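Local coordinates for D-isomer specific 2-hydroxyacid dehydrogenase NAD-binding (Xanthobacter autotrophicus, PDB 4XA8), which probably acts as an NAD(P)-dependent oxidoreductase of the D-isomer specific 2-hydroxyacid dehydrogenase family, at residues 97-110 against 284-297. Sequence-based numbering, arbitrary orientation.
Sequences RLSDPNMSQMMASF and LASIAIPRTAAPQI
The side-chain amide of Q296 pairs with the backbone of S99 much as a neighbouring strand would. Its OE1 takes the S99 N-H on an in-plane lone pair (S99 N to Q296 OE1 2.7 Å, 170° at the hydrogen), and its NE2 donates to S99 O at 2.8 Å. S99 O lies in the amide plane of Q296, and the two bonds together fix the rotation of this flat group. The chain of Q296 reaches S99 by leaving between its own N and carbonyl carbon (chi1 73°), then running extended. A water bridges Q296 OE1 and R97 O, giving OE1 a second donor. A leucine here would probably leave both S99 backbone groups without these partners and the water without one acceptor. Further along, T292 OG1 donates to D100 OD2 (3.0 Å), meeting it nearly along the C-O axis, while D100 OD1 accepts from N102 N in an Asx turn.

The two methyls of L98 divide the work: CD1 touches A288 CB (3.7 Å) and A293, CD2 meets the end of I297. Toward the other end, A285 CA lies over one face of the F110 ring, and A285 CB sits 3.5 Å from F110 CD2. The bend of M107 at chi2 (71°) brings SD onto A285 CB; chi3 turns CE toward A285 CB and S286 CB. M103 CE rests on S286 CB (3.6 Å), and M106 CE presses tightly on I287 CG2 (3.2 Å).

The contact joins the two interdomain crossings of a two-domain dehydrogenase: the link from strand 95-97 to helix 103-119, and the return into helix 290-306. R97, A285 and S286 belong to the NADPH site; D259, another member, accepts from the backbone N of L284 and A285. Helix 19-29 packs on A288 and A293, helix 154-165 on M103, and R120 of the second subunit on M106.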
ATOM      1  N   ARG A  97       7.575 -27.862  -7.888  1.00 48.95           N
ATOM      2  CA  ARG A  97       7.381 -26.444  -7.697  1.00 50.99           C
ATOM      3  C   ARG A  97       7.947 -26.114  -6.315  1.00 49.35           C
ATOM      4  O   ARG A  97       8.256 -27.014  -5.519  1.00 48.62           O
ATOM      5  CB  ARG A  97       5.902 -26.073  -7.827  1.00 56.55           C
ATOM      6  CG  ARG A  97       5.102 -26.207  -6.542  1.00 62.62           C
ATOM      7  CD  ARG A  97       3.609 -26.352  -6.800  1.00 69.81           C
ATOM      8  NE  ARG A  97       2.946 -26.741  -5.563  1.00 75.43           N
ATOM      9  CZ  ARG A  97       2.981 -27.964  -5.027  1.00 79.89           C
ATOM     10  NH1 ARG A  97       3.647 -28.960  -5.614  1.00 81.24           N
ATOM     11  NH2 ARG A  97       2.339 -28.206  -3.890  1.00 83.82           N
ATOM     12  N   LEU A  98       8.121 -24.832  -6.048  1.00 48.46           N
ATOM     13  CA  LEU A  98       8.573 -24.408  -4.749  1.00 49.89           C
ATOM     14  C   LEU A  98       7.347 -24.274  -3.842  1.00 54.78           C
ATOM     15  O   LEU A  98       6.277 -23.840  -4.266  1.00 57.40           O
ATOM     16  CB  LEU A  98       9.320 -23.095  -4.826  1.00 49.21           C
ATOM     17  CG  LEU A  98      10.419 -23.047  -5.887  1.00 47.29           C
ATOM     18  CD1 LEU A  98      10.882 -21.603  -6.030  1.00 46.29           C
ATOM     19  CD2 LEU A  98      11.549 -24.016  -5.556  1.00 44.95           C
ATOM     20  N   SER A  99       7.502 -24.699  -2.605  1.00 57.68           N
ATOM     21  CA  SER A  99       6.457 -24.572  -1.617  1.00 62.75           C
ATOM     22  C   SER A  99       7.007 -23.580  -0.613  1.00 64.42           C
ATOM     23  O   SER A  99       7.881 -23.917   0.178  1.00 65.60           O
ATOM     24  CB  SER A  99       6.184 -25.941  -0.990  1.00 65.16           C
ATOM     25  OG  SER A  99       5.295 -25.868   0.114  1.00 71.88           O
ATOM     26  N   ASP A 100       6.559 -22.334  -0.695  1.00 54.00           N
ATOM     27  CA  ASP A 100       7.026 -21.330   0.232  1.00 55.44           C
ATOM     28  C   ASP A 100       5.815 -20.985   1.063  1.00 53.22           C
ATOM     29  O   ASP A 100       4.903 -20.284   0.591  1.00 49.49           O
ATOM     30  CB  ASP A 100       7.591 -20.095  -0.470  1.00 59.65           C
ATOM     31  CG  ASP A 100       8.086 -19.055   0.526  1.00 65.40           C
ATOM     32  OD1 ASP A 100       7.236 -18.531   1.276  1.00 64.78           O
ATOM     33  OD2 ASP A 100       9.317 -18.807   0.591  1.00 69.96           O
ATOM     34  N   PRO A 101       5.797 -21.489   2.303  1.00 52.94           N
ATOM     35  CA  PRO A 101       4.653 -21.425   3.178  1.00 53.14           C
ATOM     36  C   PRO A 101       4.102 -20.050   3.404  1.00 49.72           C
ATOM     37  O   PRO A 101       2.981 -19.959   3.852  1.00 54.78           O
ATOM     38  CB  PRO A 101       5.208 -21.965   4.498  1.00 54.25           C
ATOM     39  CG  PRO A 101       6.149 -22.991   4.046  1.00 57.36           C
ATOM     40  CD  PRO A 101       6.809 -22.417   2.834  1.00 55.48           C
ATOM     41  N   ASN A 102       4.880 -19.012   3.128  1.00 48.70           N
ATOM     42  CA  ASN A 102       4.442 -17.632   3.262  1.00 48.97           C
ATOM     43  C   ASN A 102       4.080 -16.849   2.011  1.00 47.39           C
ATOM     44  O   ASN A 102       3.835 -15.638   2.072  1.00 44.14           O
ATOM     45  CB  ASN A 102       5.541 -16.905   3.987  1.00 56.01           C
ATOM     46  CG  ASN A 102       5.413 -17.073   5.490  1.00 60.58           C
ATOM     47  OD1 ASN A 102       4.308 -16.934   6.050  1.00 63.22           O
ATOM     48  ND2 ASN A 102       6.521 -17.370   6.149  1.00 61.00           N
ATOM     49  N   MET A 103       4.033 -17.506   0.851  1.00 47.47           N
ATOM     50  CA  MET A 103       3.793 -16.770  -0.367  1.00 47.02           C
ATOM     51  C   MET A 103       2.385 -16.231  -0.283  1.00 44.34           C
ATOM     52  O   MET A 103       2.094 -15.155  -0.833  1.00 45.28           O
ATOM     53  CB  MET A 103       3.951 -17.666  -1.610  1.00 55.26           C
ATOM     54  CG  MET A 103       3.582 -16.989  -2.942  1.00 59.62           C
ATOM     55  SD  MET A 103       2.850 -18.168  -4.113  1.00 75.95           S
ATOM     56  CE  MET A 103       2.435 -17.126  -5.513  1.00 69.61           C
ATOM     57  N   SER A 104       1.512 -16.986   0.376  1.00 41.47           N
ATOM     58  CA  SER A 104       0.141 -16.564   0.599  1.00 45.82           C
ATOM     59  C   SER A 104       0.093 -15.203   1.311  1.00 43.95           C
ATOM     60  O   SER A 104      -0.759 -14.374   1.003  1.00 45.42           O
ATOM     61  CB  SER A 104      -0.581 -17.604   1.428  1.00 48.16           C
ATOM     62  OG  SER A 104      -1.894 -17.196   1.646  1.00 54.06           O
ATOM     63  N   GLN A 105       0.962 -15.052   2.301  1.00 42.28           N
ATOM     64  CA  GLN A 105       1.124 -13.788   3.081  1.00 40.42           C
ATOM     65  C   GLN A 105       1.699 -12.656   2.262  1.00 37.57           C
ATOM     66  O   GLN A 105       1.158 -11.583   2.218  1.00 34.49           O
ATOM     67  CB  GLN A 105       2.074 -14.007   4.272  1.00 43.88           C
ATOM     68  CG  GLN A 105       2.305 -12.719   5.047  1.00 46.68           C
ATOM     69  CD  GLN A 105       1.015 -12.232   5.658  1.00 49.32           C
ATOM     70  OE1 GLN A 105       0.621 -12.734   6.726  1.00 55.13           O
ATOM     71  NE2 GLN A 105       0.342 -11.238   5.012  1.00 47.64           N
ATOM     72  N   MET A 106       2.805 -12.919   1.597  1.00 36.44           N
ATOM     73  CA  MET A 106       3.428 -11.939   0.760  1.00 37.42           C
ATOM     74  C   MET A 106       2.518 -11.476  -0.395  1.00 32.98           C
ATOM     75  O   MET A 106       2.492 -10.314  -0.762  1.00 30.59           O
ATOM     76  CB  MET A 106       4.708 -12.539   0.200  1.00 42.62           C
ATOM     77  CG  MET A 106       5.561 -11.575  -0.603  1.00 46.44           C
ATOM     78  SD  MET A 106       6.946 -12.422  -1.390  1.00 60.98           S
ATOM     79  CE  MET A 106       7.645 -11.047  -2.271  1.00 53.97           C
ATOM     80  N   MET A 107       1.792 -12.408  -0.992  1.00 30.97           N
ATOM     81  CA  MET A 107       0.813 -12.043  -1.982  1.00 29.53           C
ATOM     82  C   MET A 107      -0.344 -11.206  -1.390  1.00 26.46           C
ATOM     83  O   MET A 107      -0.749 -10.208  -1.969  1.00 24.27           O
ATOM     84  CB  MET A 107       0.291 -13.310  -2.688  1.00 31.33           C
ATOM     85  CG  MET A 107      -0.903 -13.041  -3.558  1.00 31.44           C
ATOM     86  SD  MET A 107      -0.486 -12.117  -5.041  1.00 33.44           S
ATOM     87  CE  MET A 107       0.203 -13.483  -6.015  1.00 35.36           C
ATOM     88  N   ALA A 108      -0.875 -11.607  -0.237  1.00 26.10           N
ATOM     89  CA  ALA A 108      -1.982 -10.868   0.334  1.00 25.60           C
ATOM     90  C   ALA A 108      -1.536  -9.471   0.680  1.00 24.17           C
ATOM     91  O   ALA A 108      -2.315  -8.530   0.516  1.00 24.37           O
ATOM     92  CB  ALA A 108      -2.504 -11.525   1.593  1.00 26.69           C
ATOM     93  N   SER A 109      -0.320  -9.331   1.203  1.00 24.39           N
ATOM     94  CA  SER A 109       0.210  -8.020   1.584  1.00 23.40           C
ATOM     95  C   SER A 109       0.362  -7.184   0.320  1.00 22.93           C
ATOM     96  O   SER A 109       0.010  -5.989   0.299  1.00 22.97           O
ATOM     97  CB  SER A 109       1.576  -8.179   2.276  1.00 25.13           C
ATOM     98  OG  SER A 109       1.468  -8.843   3.518  1.00 25.10           O
ATOM     99  N   PHE A 110       0.855  -7.768  -0.779  1.00 23.09           N
ATOM    100  CA  PHE A 110       1.007  -7.000  -1.996  1.00 22.72           C
ATOM    101  C   PHE A 110      -0.376  -6.518  -2.562  1.00 22.39           C
ATOM    102  O   PHE A 110      -0.535  -5.392  -2.995  1.00 21.47           O
ATOM    103  CB  PHE A 110       1.749  -7.818  -3.076  1.00 24.29           C
ATOM    104  CG  PHE A 110       2.093  -7.005  -4.294  1.00 25.79           C
ATOM    105  CD1 PHE A 110       3.127  -6.092  -4.248  1.00 27.61           C
ATOM    106  CD2 PHE A 110       1.353  -7.094  -5.444  1.00 25.40           C
ATOM    107  CE1 PHE A 110       3.443  -5.313  -5.354  1.00 29.15           C
ATOM    108  CE2 PHE A 110       1.661  -6.325  -6.542  1.00 27.46           C
ATOM    109  CZ  PHE A 110       2.712  -5.430  -6.504  1.00 28.15           C
ATOM    110  N   LEU A 284       6.514  -8.814  -8.651  1.00 33.86           N
ATOM    111  CA  LEU A 284       6.782  -8.619  -7.256  1.00 35.48           C
ATOM    112  C   LEU A 284       5.838  -9.347  -6.340  1.00 35.01           C
ATOM    113  O   LEU A 284       6.136  -9.509  -5.160  1.00 35.19           O
ATOM    114  CB  LEU A 284       6.666  -7.139  -6.893  1.00 33.70           C
ATOM    115  CG  LEU A 284       7.586  -6.207  -7.663  1.00 34.44           C
ATOM    116  CD1 LEU A 284       7.351  -4.793  -7.100  1.00 34.58           C
ATOM    117  CD2 LEU A 284       9.032  -6.633  -7.546  1.00 36.81           C
ATOM    118  N   ALA A 285       4.662  -9.725  -6.823  1.00 34.83           N
ATOM    119  CA  ALA A 285       3.653 -10.243  -5.883  1.00 35.36           C
ATOM    120  C   ALA A 285       4.008 -11.657  -5.437  1.00 38.64           C
ATOM    121  O   ALA A 285       3.752 -12.046  -4.314  1.00 45.53           O
ATOM    122  CB  ALA A 285       2.293 -10.262  -6.547  1.00 36.35           C
ATOM    123  N   SER A 286       4.576 -12.418  -6.355  1.00 39.37           N
ATOM    124  CA  SER A 286       4.734 -13.859  -6.250  1.00 45.30           C
ATOM    125  C   SER A 286       6.212 -14.283  -6.394  1.00 46.02           C
ATOM    126  O   SER A 286       6.498 -15.434  -6.772  1.00 45.64           O
ATOM    127  CB  SER A 286       3.911 -14.494  -7.394  1.00 47.49           C
ATOM    128  OG  SER A 286       4.195 -13.808  -8.630  1.00 49.48           O
ATOM    129  N   ILE A 287       7.139 -13.399  -6.041  1.00 50.29           N
ATOM    130  CA  ILE A 287       8.586 -13.659  -6.215  1.00 48.55           C
ATOM    131  C   ILE A 287       9.148 -14.781  -5.308  1.00 43.21           C
ATOM    132  O   ILE A 287       8.895 -14.841  -4.115  1.00 41.76           O
ATOM    133  CB  ILE A 287       9.414 -12.337  -6.133  1.00 52.21           C
ATOM    134  CG1 ILE A 287      10.791 -12.497  -6.811  1.00 55.65           C
ATOM    135  CG2 ILE A 287       9.574 -11.867  -4.711  1.00 53.56           C
ATOM    136  CD1 ILE A 287      10.809 -12.092  -8.283  1.00 57.85           C
ATOM    137  N   ALA A 288       9.875 -15.733  -5.897  1.00 38.38           N
ATOM    138  CA  ALA A 288      10.590 -16.729  -5.105  1.00 37.18           C
ATOM    139  C   ALA A 288      11.853 -16.193  -4.396  1.00 36.39           C
ATOM    140  O   ALA A 288      12.676 -15.433  -4.969  1.00 38.75           O
ATOM    141  CB  ALA A 288      10.931 -17.937  -5.965  1.00 37.04           C
ATOM    142  N   ILE A 289      12.008 -16.607  -3.150  1.00 36.42           N
ATOM    143  CA  ILE A 289      13.058 -16.094  -2.261  1.00 38.61           C
ATOM    144  C   ILE A 289      14.146 -17.130  -2.131  1.00 32.85           C
ATOM    145  O   ILE A 289      13.911 -18.215  -1.593  1.00 33.14           O
ATOM    146  CB  ILE A 289      12.568 -15.831  -0.822  1.00 40.31           C
ATOM    147  CG1 ILE A 289      11.323 -14.940  -0.776  1.00 45.80           C
ATOM    148  CG2 ILE A 289      13.698 -15.210   0.022  1.00 40.52           C
ATOM    149  CD1 ILE A 289      11.554 -13.558  -1.283  1.00 46.18           C
ATOM    150  N   PRO A 290      15.333 -16.827  -2.629  1.00 33.57           N
ATOM    151  CA  PRO A 290      16.392 -17.870  -2.680  1.00 32.49           C
ATOM    152  C   PRO A 290      16.738 -18.505  -1.321  1.00 33.43           C
ATOM    153  O   PRO A 290      16.833 -19.712  -1.217  1.00 31.17           O
ATOM    154  CB  PRO A 290      17.590 -17.096  -3.224  1.00 33.31           C
ATOM    155  CG  PRO A 290      16.961 -16.110  -4.143  1.00 33.17           C
ATOM    156  CD  PRO A 290      15.656 -15.681  -3.501  1.00 33.49           C
ATOM    157  N   ARG A 291      16.855 -17.684  -0.283  1.00 34.13           N
ATOM    158  CA  ARG A 291      17.290 -18.160   1.024  1.00 38.08           C
ATOM    159  C   ARG A 291      16.296 -19.186   1.586  1.00 38.63           C
ATOM    160  O   ARG A 291      16.697 -20.191   2.162  1.00 39.73           O
ATOM    161  CB  ARG A 291      17.474 -16.965   1.981  1.00 42.31           C
ATOM    162  CG  ARG A 291      18.109 -17.292   3.317  1.00 49.21           C
ATOM    163  CD  ARG A 291      18.424 -16.026   4.102  1.00 54.80           C
ATOM    164  NE  ARG A 291      17.322 -15.067   4.030  1.00 57.43           N
ATOM    165  CZ  ARG A 291      16.169 -15.165   4.694  1.00 63.60           C
ATOM    166  NH1 ARG A 291      15.937 -16.177   5.530  1.00 65.21           N
ATOM    167  NH2 ARG A 291      15.238 -14.219   4.539  1.00 70.34           N
ATOM    168  N   THR A 292      15.005 -18.951   1.398  1.00 37.60           N
ATOM    169  CA  THR A 292      13.991 -19.802   1.990  1.00 39.12           C
ATOM    170  C   THR A 292      13.592 -20.957   1.087  1.00 39.83           C
ATOM    171  O   THR A 292      13.076 -21.971   1.575  1.00 40.16           O
ATOM    172  CB  THR A 292      12.783 -18.962   2.437  1.00 42.76           C
ATOM    173  OG1 THR A 292      12.177 -18.299   1.332  1.00 45.60           O
ATOM    174  CG2 THR A 292      13.237 -17.903   3.412  1.00 44.30           C
ATOM    175  N   ALA A 293      13.859 -20.845  -0.220  1.00 34.00           N
ATOM    176  CA  ALA A 293      13.569 -21.961  -1.158  1.00 35.08           C
ATOM    177  C   ALA A 293      14.747 -22.954  -1.381  1.00 32.32           C
ATOM    178  O   ALA A 293      14.541 -24.122  -1.676  1.00 33.12           O
ATOM    179  CB  ALA A 293      13.048 -21.393  -2.489  1.00 33.63           C
ATOM    180  N   ALA A 294      15.989 -22.494  -1.203  1.00 33.58           N
ATOM    181  CA  ALA A 294      17.183 -23.316  -1.498  1.00 34.16           C
ATOM    182  C   ALA A 294      17.239 -24.641  -0.748  1.00 34.90           C
ATOM    183  O   ALA A 294      17.656 -25.648  -1.327  1.00 35.87           O
ATOM    184  CB  ALA A 294      18.449 -22.524  -1.216  1.00 36.84           C
ATOM    185  N   PRO A 295      16.831 -24.660   0.542  1.00 37.53           N
ATOM    186  CA  PRO A 295      16.874 -25.901   1.318  1.00 39.37           C
ATOM    187  C   PRO A 295      16.042 -27.028   0.752  1.00 39.77           C
ATOM    188  O   PRO A 295      16.555 -28.144   0.650  1.00 41.70           O
ATOM    189  CB  PRO A 295      16.354 -25.467   2.697  1.00 41.39           C
ATOM    190  CG  PRO A 295      16.790 -24.053   2.795  1.00 40.78           C
ATOM    191  CD  PRO A 295      16.558 -23.504   1.422  1.00 37.87           C
ATOM    192  N   GLN A 296      14.802 -26.746   0.336  1.00 41.13           N
ATOM    193  CA  GLN A 296      13.933 -27.783  -0.254  1.00 40.76           C
ATOM    194  C   GLN A 296      14.451 -28.261  -1.618  1.00 38.02           C
ATOM    195  O   GLN A 296      14.275 -29.431  -1.962  1.00 36.36           O
ATOM    196  CB  GLN A 296      12.442 -27.371  -0.305  1.00 43.85           C
ATOM    197  CG  GLN A 296      12.090 -26.309  -1.353  1.00 47.56           C
ATOM    198  CD  GLN A 296      10.692 -25.689  -1.211  1.00 49.91           C
ATOM    199  OE1 GLN A 296       9.902 -25.726  -2.145  1.00 48.46           O
ATOM    200  NE2 GLN A 296      10.401 -25.084  -0.049  1.00 50.91           N
ATOM    201  N   ILE A 297      15.133 -27.391  -2.371  1.00 34.27           N
ATOM    202  CA  ILE A 297      15.778 -27.819  -3.619  1.00 34.78           C
ATOM    203  C   ILE A 297      16.946 -28.800  -3.332  1.00 36.85           C
ATOM    204  O   ILE A 297      17.033 -29.900  -3.926  1.00 33.96           O
ATOM    205  CB  ILE A 297      16.260 -26.601  -4.440  1.00 33.07           C
ATOM    206  CG1 ILE A 297      15.069 -25.712  -4.809  1.00 31.97           C
ATOM    207  CG2 ILE A 297      17.027 -27.067  -5.666  1.00 34.44           C
ATOM    208  CD1 ILE A 297      15.430 -24.323  -5.298  1.00 30.83           C
TER
HETATM  209  O   HOH W   1      10.331 -27.612  -4.051  1.00 38.97           O